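Local coordinates for protein sylvaticin (Pythium sylvaticum, PDB 2POS) that is a secreted alpha-elicitin-like protein and, as in other elicitins, probably binds sterols or other lipids in an internal cavity, at residues W33-P42 with F75-L85. Sequence-based numbering, arbitrary orientation.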
ATOM      1  N   TRP A  33       4.657  -2.007   8.847  1.00 16.43           N
ATOM      2  CA  TRP A  33       3.742  -2.392   7.761  1.00 16.19           C
ATOM      3  C   TRP A  33       4.521  -2.657   6.486  1.00 16.56           C
ATOM      4  O   TRP A  33       5.382  -1.863   6.104  1.00 16.62           O
ATOM      5  CB  TRP A  33       2.701  -1.300   7.497  1.00 15.76           C
ATOM      6  CG  TRP A  33       1.875  -1.535   6.261  1.00 15.04           C
ATOM      7  CD1 TRP A  33       0.869  -2.442   6.112  1.00 14.27           C
ATOM      8  CD2 TRP A  33       1.984  -0.849   5.005  1.00 14.59           C
ATOM      9  NE1 TRP A  33       0.338  -2.366   4.843  1.00 14.69           N
ATOM     10  CE2 TRP A  33       1.006  -1.396   4.143  1.00 14.77           C
ATOM     11  CE3 TRP A  33       2.812   0.174   4.528  1.00 13.24           C
ATOM     12  CZ2 TRP A  33       0.835  -0.953   2.826  1.00 14.32           C
ATOM     13  CZ3 TRP A  33       2.642   0.616   3.215  1.00 14.65           C
ATOM     14  CH2 TRP A  33       1.659   0.058   2.385  1.00 14.17           C
ATOM     15  N   GLN A  34       4.200  -3.759   5.814  1.00 16.59           N
ATOM     16  CA  GLN A  34       4.894  -4.121   4.583  1.00 17.01           C
ATOM     17  C   GLN A  34       3.994  -4.006   3.358  1.00 16.43           C
ATOM     18  O   GLN A  34       2.860  -4.490   3.362  1.00 15.73           O
ATOM     19  CB  GLN A  34       5.477  -5.536   4.677  1.00 17.60           C
ATOM     20  CG  GLN A  34       6.264  -5.829   5.972  1.00 20.08           C
ATOM     21  CD  GLN A  34       7.418  -4.856   6.229  1.00 23.92           C
ATOM     22  OE1 GLN A  34       7.592  -4.354   7.350  1.00 26.56           O
ATOM     23  NE2 GLN A  34       8.212  -4.592   5.197  1.00 24.14           N
ATOM     24  N   MET A  35       4.526  -3.365   2.317  1.00 16.14           N
ATOM     25  CA  MET A  35       3.883  -3.279   1.008  1.00 16.11           C
ATOM     26  C   MET A  35       4.482  -4.338   0.075  1.00 15.87           C
ATOM     27  O   MET A  35       3.762  -4.938  -0.715  1.00 15.85           O
ATOM     28  CB  MET A  35       4.054  -1.874   0.415  1.00 15.70           C
ATOM     29  CG  MET A  35       3.417  -1.650  -0.965  1.00 16.95           C
ATOM     30  SD  MET A  35       1.601  -1.656  -0.940  1.00 21.05           S
ATOM     31  CE  MET A  35       1.218  -3.187  -1.802  1.00 21.82           C
ATOM     32  N   LEU A  36       5.793  -4.554   0.164  1.00 16.05           N
ATOM     33  CA  LEU A  36       6.462  -5.586  -0.637  1.00 16.38           C
ATOM     34  C   LEU A  36       7.311  -6.515   0.243  1.00 16.66           C
ATOM     35  O   LEU A  36       8.335  -6.092   0.780  1.00 17.36           O
ATOM     36  CB  LEU A  36       7.351  -4.964  -1.724  1.00 16.29           C
ATOM     37  CG  LEU A  36       6.737  -4.044  -2.781  1.00 16.45           C
ATOM     38  CD1 LEU A  36       7.821  -3.552  -3.724  1.00 16.87           C
ATOM     39  CD2 LEU A  36       5.637  -4.740  -3.551  1.00 16.79           C
ATOM     40  N   PRO A  37       6.885  -7.778   0.415  1.00 16.99           N
ATOM     41  CA  PRO A  37       5.632  -8.382  -0.031  1.00 16.70           C
ATOM     42  C   PRO A  37       4.463  -7.791   0.753  1.00 16.51           C
ATOM     43  O   PRO A  37       4.648  -7.367   1.891  1.00 16.52           O
ATOM     44  CB  PRO A  37       5.792  -9.868   0.335  1.00 16.85           C
ATOM     45  CG  PRO A  37       7.194 -10.050   0.742  1.00 17.78           C
ATOM     46  CD  PRO A  37       7.724  -8.731   1.163  1.00 16.71           C
ATOM     47  N   PRO A  38       3.262  -7.770   0.158  1.00 16.72           N
ATOM     48  CA  PRO A  38       2.148  -7.112   0.852  1.00 17.13           C
ATOM     49  C   PRO A  38       1.651  -7.869   2.084  1.00 17.53           C
ATOM     50  O   PRO A  38       1.323  -9.061   1.993  1.00 18.27           O
ATOM     51  CB  PRO A  38       1.058  -7.042  -0.222  1.00 17.22           C
ATOM     52  CG  PRO A  38       1.358  -8.177  -1.135  1.00 17.19           C
ATOM     53  CD  PRO A  38       2.863  -8.304  -1.154  1.00 16.98           C
ATOM     54  N   ALA A  39       1.598  -7.172   3.221  1.00 17.41           N
ATOM     55  CA  ALA A  39       1.007  -7.711   4.446  1.00 17.41           C
ATOM     56  C   ALA A  39      -0.501  -7.488   4.513  1.00 17.32           C
ATOM     57  O   ALA A  39      -1.187  -8.113   5.333  1.00 18.00           O
ATOM     58  CB  ALA A  39       1.671  -7.104   5.663  1.00 17.42           C
ATOM     59  N   GLY A  40      -1.008  -6.594   3.663  1.00 16.88           N
ATOM     60  CA  GLY A  40      -2.421  -6.214   3.697  1.00 17.21           C
ATOM     61  C   GLY A  40      -2.613  -4.777   4.140  1.00 17.06           C
ATOM     62  O   GLY A  40      -1.778  -3.915   3.859  1.00 17.45           O
ATOM     63  N   TYR A  41      -3.719  -4.510   4.828  1.00 16.36           N
ATOM     64  CA  TYR A  41      -3.977  -3.164   5.321  1.00 16.32           C
ATOM     65  C   TYR A  41      -3.215  -2.944   6.612  1.00 16.29           C
ATOM     66  O   TYR A  41      -3.084  -3.878   7.408  1.00 16.50           O
ATOM     67  CB  TYR A  41      -5.473  -2.926   5.555  1.00 16.13           C
ATOM     68  CG  TYR A  41      -6.302  -3.064   4.302  1.00 16.36           C
ATOM     69  CD1 TYR A  41      -7.083  -4.192   4.093  1.00 16.88           C
ATOM     70  CD2 TYR A  41      -6.283  -2.075   3.321  1.00 16.83           C
ATOM     71  CE1 TYR A  41      -7.841  -4.328   2.939  1.00 16.99           C
ATOM     72  CE2 TYR A  41      -7.035  -2.195   2.161  1.00 16.66           C
ATOM     73  CZ  TYR A  41      -7.812  -3.324   1.979  1.00 16.16           C
ATOM     74  OH  TYR A  41      -8.562  -3.454   0.838  1.00 16.57           O
ATOM     75  N   PRO A  42      -2.703  -1.713   6.824  1.00 16.61           N
ATOM     76  CA  PRO A  42      -2.010  -1.425   8.081  1.00 16.88           C
ATOM     77  C   PRO A  42      -2.953  -1.634   9.258  1.00 17.24           C
ATOM     78  O   PRO A  42      -4.139  -1.294   9.167  1.00 17.66           O
ATOM     79  CB  PRO A  42      -1.667   0.062   7.957  1.00 16.73           C
ATOM     80  CG  PRO A  42      -1.689   0.355   6.494  1.00 17.59           C
ATOM     81  CD  PRO A  42      -2.725  -0.546   5.925  1.00 16.52           C
ATOM     82  N   PHE A  75      -2.414 -12.258  -2.488  1.00 18.45           N
ATOM     83  CA  PHE A  75      -1.039 -12.711  -2.268  1.00 19.07           C
ATOM     84  C   PHE A  75      -1.048 -13.750  -1.152  1.00 19.31           C
ATOM     85  O   PHE A  75      -0.942 -13.413   0.030  1.00 19.02           O
ATOM     86  CB  PHE A  75      -0.125 -11.519  -1.931  1.00 19.29           C
ATOM     87  CG  PHE A  75       1.327 -11.886  -1.804  1.00 20.91           C
ATOM     88  CD1 PHE A  75       2.105 -12.084  -2.933  1.00 21.73           C
ATOM     89  CD2 PHE A  75       1.912 -12.037  -0.555  1.00 22.12           C
ATOM     90  CE1 PHE A  75       3.446 -12.433  -2.821  1.00 22.00           C
ATOM     91  CE2 PHE A  75       3.249 -12.386  -0.430  1.00 23.43           C
ATOM     92  CZ  PHE A  75       4.017 -12.586  -1.564  1.00 21.54           C
ATOM     93  N   GLY A  76      -1.192 -15.021  -1.528  1.00 19.25           N
ATOM     94  CA  GLY A  76      -1.473 -16.071  -0.544  1.00 19.58           C
ATOM     95  C   GLY A  76      -2.807 -15.804   0.132  1.00 19.88           C
ATOM     96  O   GLY A  76      -3.822 -15.622  -0.541  1.00 19.65           O
ATOM     97  N   ASP A  77      -2.802 -15.755   1.461  1.00 19.81           N
ATOM     98  CA  ASP A  77      -3.998 -15.440   2.239  1.00 20.12           C
ATOM     99  C   ASP A  77      -4.231 -13.942   2.405  1.00 19.62           C
ATOM    100  O   ASP A  77      -5.266 -13.521   2.934  1.00 20.16           O
ATOM    101  CB  ASP A  77      -3.931 -16.123   3.605  1.00 20.36           C
ATOM    102  CG  ASP A  77      -4.195 -17.599   3.514  1.00 22.08           C
ATOM    103  OD1 ASP A  77      -4.584 -18.049   2.413  1.00 22.20           O
ATOM    104  OD2 ASP A  77      -4.024 -18.313   4.527  1.00 24.58           O
ATOM    105  N   VAL A  78      -3.265 -13.146   1.948  1.00 18.91           N
ATOM    106  CA  VAL A  78      -3.366 -11.691   2.012  1.00 18.56           C
ATOM    107  C   VAL A  78      -4.231 -11.196   0.861  1.00 18.21           C
ATOM    108  O   VAL A  78      -4.011 -11.560  -0.300  1.00 18.08           O
ATOM    109  CB  VAL A  78      -1.976 -11.015   1.975  1.00 18.07           C
ATOM    110  CG1 VAL A  78      -2.112  -9.485   1.890  1.00 18.51           C
ATOM    111  CG2 VAL A  78      -1.163 -11.422   3.196  1.00 18.11           C
ATOM    112  N   ARG A  79      -5.230 -10.391   1.206  1.00 17.90           N
ATOM    113  CA  ARG A  79      -6.128  -9.804   0.225  1.00 18.15           C
ATOM    114  C   ARG A  79      -6.288  -8.331   0.541  1.00 17.87           C
ATOM    115  O   ARG A  79      -6.666  -7.961   1.652  1.00 18.31           O
ATOM    116  CB  ARG A  79      -7.495 -10.494   0.263  1.00 18.89           C
ATOM    117  CG  ARG A  79      -7.480 -11.961  -0.127  1.00 20.41           C
ATOM    118  CD  ARG A  79      -8.790 -12.632   0.260  1.00 23.74           C
ATOM    119  NE  ARG A  79      -9.953 -11.879  -0.209  1.00 26.71           N
ATOM    120  CZ  ARG A  79     -10.505 -12.006  -1.412  1.00 27.23           C
ATOM    121  NH1 ARG A  79     -10.007 -12.865  -2.294  1.00 28.14           N
ATOM    122  NH2 ARG A  79     -11.563 -11.271  -1.732  1.00 27.87           N
ATOM    123  N   LEU A  80      -5.971  -7.483  -0.429  1.00 16.69           N
ATOM    124  CA  LEU A  80      -6.201  -6.059  -0.251  1.00 16.30           C
ATOM    125  C   LEU A  80      -6.490  -5.392  -1.580  1.00 15.25           C
ATOM    126  O   LEU A  80      -6.075  -5.859  -2.640  1.00 15.32           O
ATOM    127  CB  LEU A  80      -5.010  -5.375   0.425  1.00 16.79           C
ATOM    128  CG  LEU A  80      -3.816  -5.008  -0.473  1.00 17.54           C
ATOM    129  CD1 LEU A  80      -2.865  -4.069   0.251  1.00 20.44           C
ATOM    130  CD2 LEU A  80      -3.096  -6.258  -0.969  1.00 20.57           C
ATOM    131  N   ASN A  81      -7.223  -4.295  -1.495  1.00 13.92           N
ATOM    132  CA  ASN A  81      -7.454  -3.418  -2.621  1.00 12.66           C
ATOM    133  C   ASN A  81      -6.483  -2.245  -2.487  1.00 12.40           C
ATOM    134  O   ASN A  81      -6.643  -1.387  -1.623  1.00 11.99           O
ATOM    135  CB  ASN A  81      -8.905  -2.948  -2.574  1.00 12.39           C
ATOM    136  CG  ASN A  81      -9.281  -2.070  -3.742  1.00 12.36           C
ATOM    137  OD1 ASN A  81      -8.505  -1.218  -4.176  1.00 12.29           O
ATOM    138  ND2 ASN A  81     -10.503  -2.254  -4.245  1.00 12.57           N
ATOM    139  N   VAL A  82      -5.459  -2.238  -3.336  1.00 12.48           N
ATOM    140  CA  VAL A  82      -4.390  -1.236  -3.262  1.00 12.67           C
ATOM    141  C   VAL A  82      -4.904   0.182  -3.533  1.00 12.90           C
ATOM    142  O   VAL A  82      -4.442   1.137  -2.911  1.00 12.59           O
ATOM    143  CB  VAL A  82      -3.203  -1.567  -4.217  1.00 13.40           C
ATOM    144  CG1 VAL A  82      -2.162  -0.449  -4.181  1.00 12.79           C
ATOM    145  CG2 VAL A  82      -2.565  -2.885  -3.832  1.00 14.15           C
ATOM    146  N   LYS A  83      -5.853   0.325  -4.452  1.00 12.58           N
ATOM    147  CA  LYS A  83      -6.422   1.642  -4.738  1.00 12.77           C
ATOM    148  C   LYS A  83      -7.180   2.184  -3.520  1.00 12.51           C
ATOM    149  O   LYS A  83      -7.064   3.363  -3.178  1.00 12.60           O
ATOM    150  CB  LYS A  83      -7.317   1.606  -5.976  1.00 12.92           C
ATOM    151  CG  LYS A  83      -7.648   2.987  -6.519  1.00 13.14           C
ATOM    152  CD  LYS A  83      -8.501   2.908  -7.774  1.00 14.69           C
ATOM    153  CE  LYS A  83      -8.867   4.300  -8.245  1.00 16.72           C
ATOM    154  NZ  LYS A  83      -9.797   4.238  -9.414  1.00 19.67           N
ATOM    155  N   LYS A  84      -7.944   1.316  -2.859  1.00 12.28           N
ATOM    156  CA  LYS A  84      -8.606   1.682  -1.607  1.00 12.33           C
ATOM    157  C   LYS A  84      -7.579   2.146  -0.580  1.00 12.51           C
ATOM    158  O   LYS A  84      -7.715   3.221   0.008  1.00 12.23           O
ATOM    159  CB  LYS A  84      -9.388   0.494  -1.068  1.00 12.37           C
ATOM    160  CG  LYS A  84     -10.063   0.737   0.278  1.00 13.85           C
ATOM    161  CD  LYS A  84     -10.835  -0.510   0.655  1.00 16.40           C
ATOM    162  CE  LYS A  84     -11.631  -0.322   1.920  1.00 19.76           C
ATOM    163  NZ  LYS A  84     -12.309  -1.601   2.239  1.00 21.54           N
ATOM    164  N   LEU A  85      -6.542   1.332  -0.388  1.00 12.51           N
ATOM    165  CA  LEU A  85      -5.503   1.627   0.589  1.00 13.54           C
ATOM    166  C   LEU A  85      -4.959   3.030   0.394  1.00 12.91           C
ATOM    167  O   LEU A  85      -4.922   3.839   1.337  1.00 12.87           O
ATOM    168  CB  LEU A  85      -4.367   0.599   0.462  1.00 13.81           C
ATOM    169  CG  LEU A  85      -3.030   0.957   1.129  1.00 15.70           C
ATOM    170  CD1 LEU A  85      -3.171   0.828   2.621  1.00 18.90           C
ATOM    171  CD2 LEU A  85      -1.894   0.075   0.595  1.00 16.17           C
TER
HETATM  172  O   HOH W   1      -5.746  -7.249   4.031  1.00 44.70           O
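The hydroxyl of Y41 accepts a nearly straight bond from the backbone N-H of N81, 2.8 Å from N to OH, where the chain leaves strand 78-80 to enter helix 82-92. Tyrosine suits the place because its ring lies obliquely across L80 and carries the hydroxyl at its far end to that amide. CG stands anti to the carbonyl carbon (chi1 -61°), which swings the ring over L80 CB, a CH-pi contact of 4.0 Å from CB to the ring centroid. N81 itself is the N-cap: its OD1 takes the N-H of K84 at 2.9 Å from above the carbonyl plane, while its ND2 is held by D70. The extended chain of K84 passes Y41 OH with its CD, and its NZ forms a salt bridge with E3, outside the two segments.

In the elicitin fold, this loop between helices 22-31 and 44-51 packs against the small antiparallel hairpin, whose F75-V78 turn is type II', and against the first turn of the helix that follows. At the hairpin end, the rigid ring of P38 presents CD to the F75 face, 14° off its normal, and P37, which follows a cis peptide bond, brings CB to 3.7 Å from F75 CE2. Branched at CB, V78 fits CG1 against the backbone of P38-G40; G40, at phi 112°, has no side chain to crowd the A39 carbonyl oxygen or V78 CG1.

Deeper in, W33 NE1 donates to G40 O at 2.8 Å, in the plane of the indole, so a buried N-H is satisfied and the loop is braced from within. The forked end of L85 serves two partners: CD2 lies 3.7 Å from W33 CZ2, while CD1 meets P42 CD. A water donates to R79 O and accepts a weak bond from Y41 N.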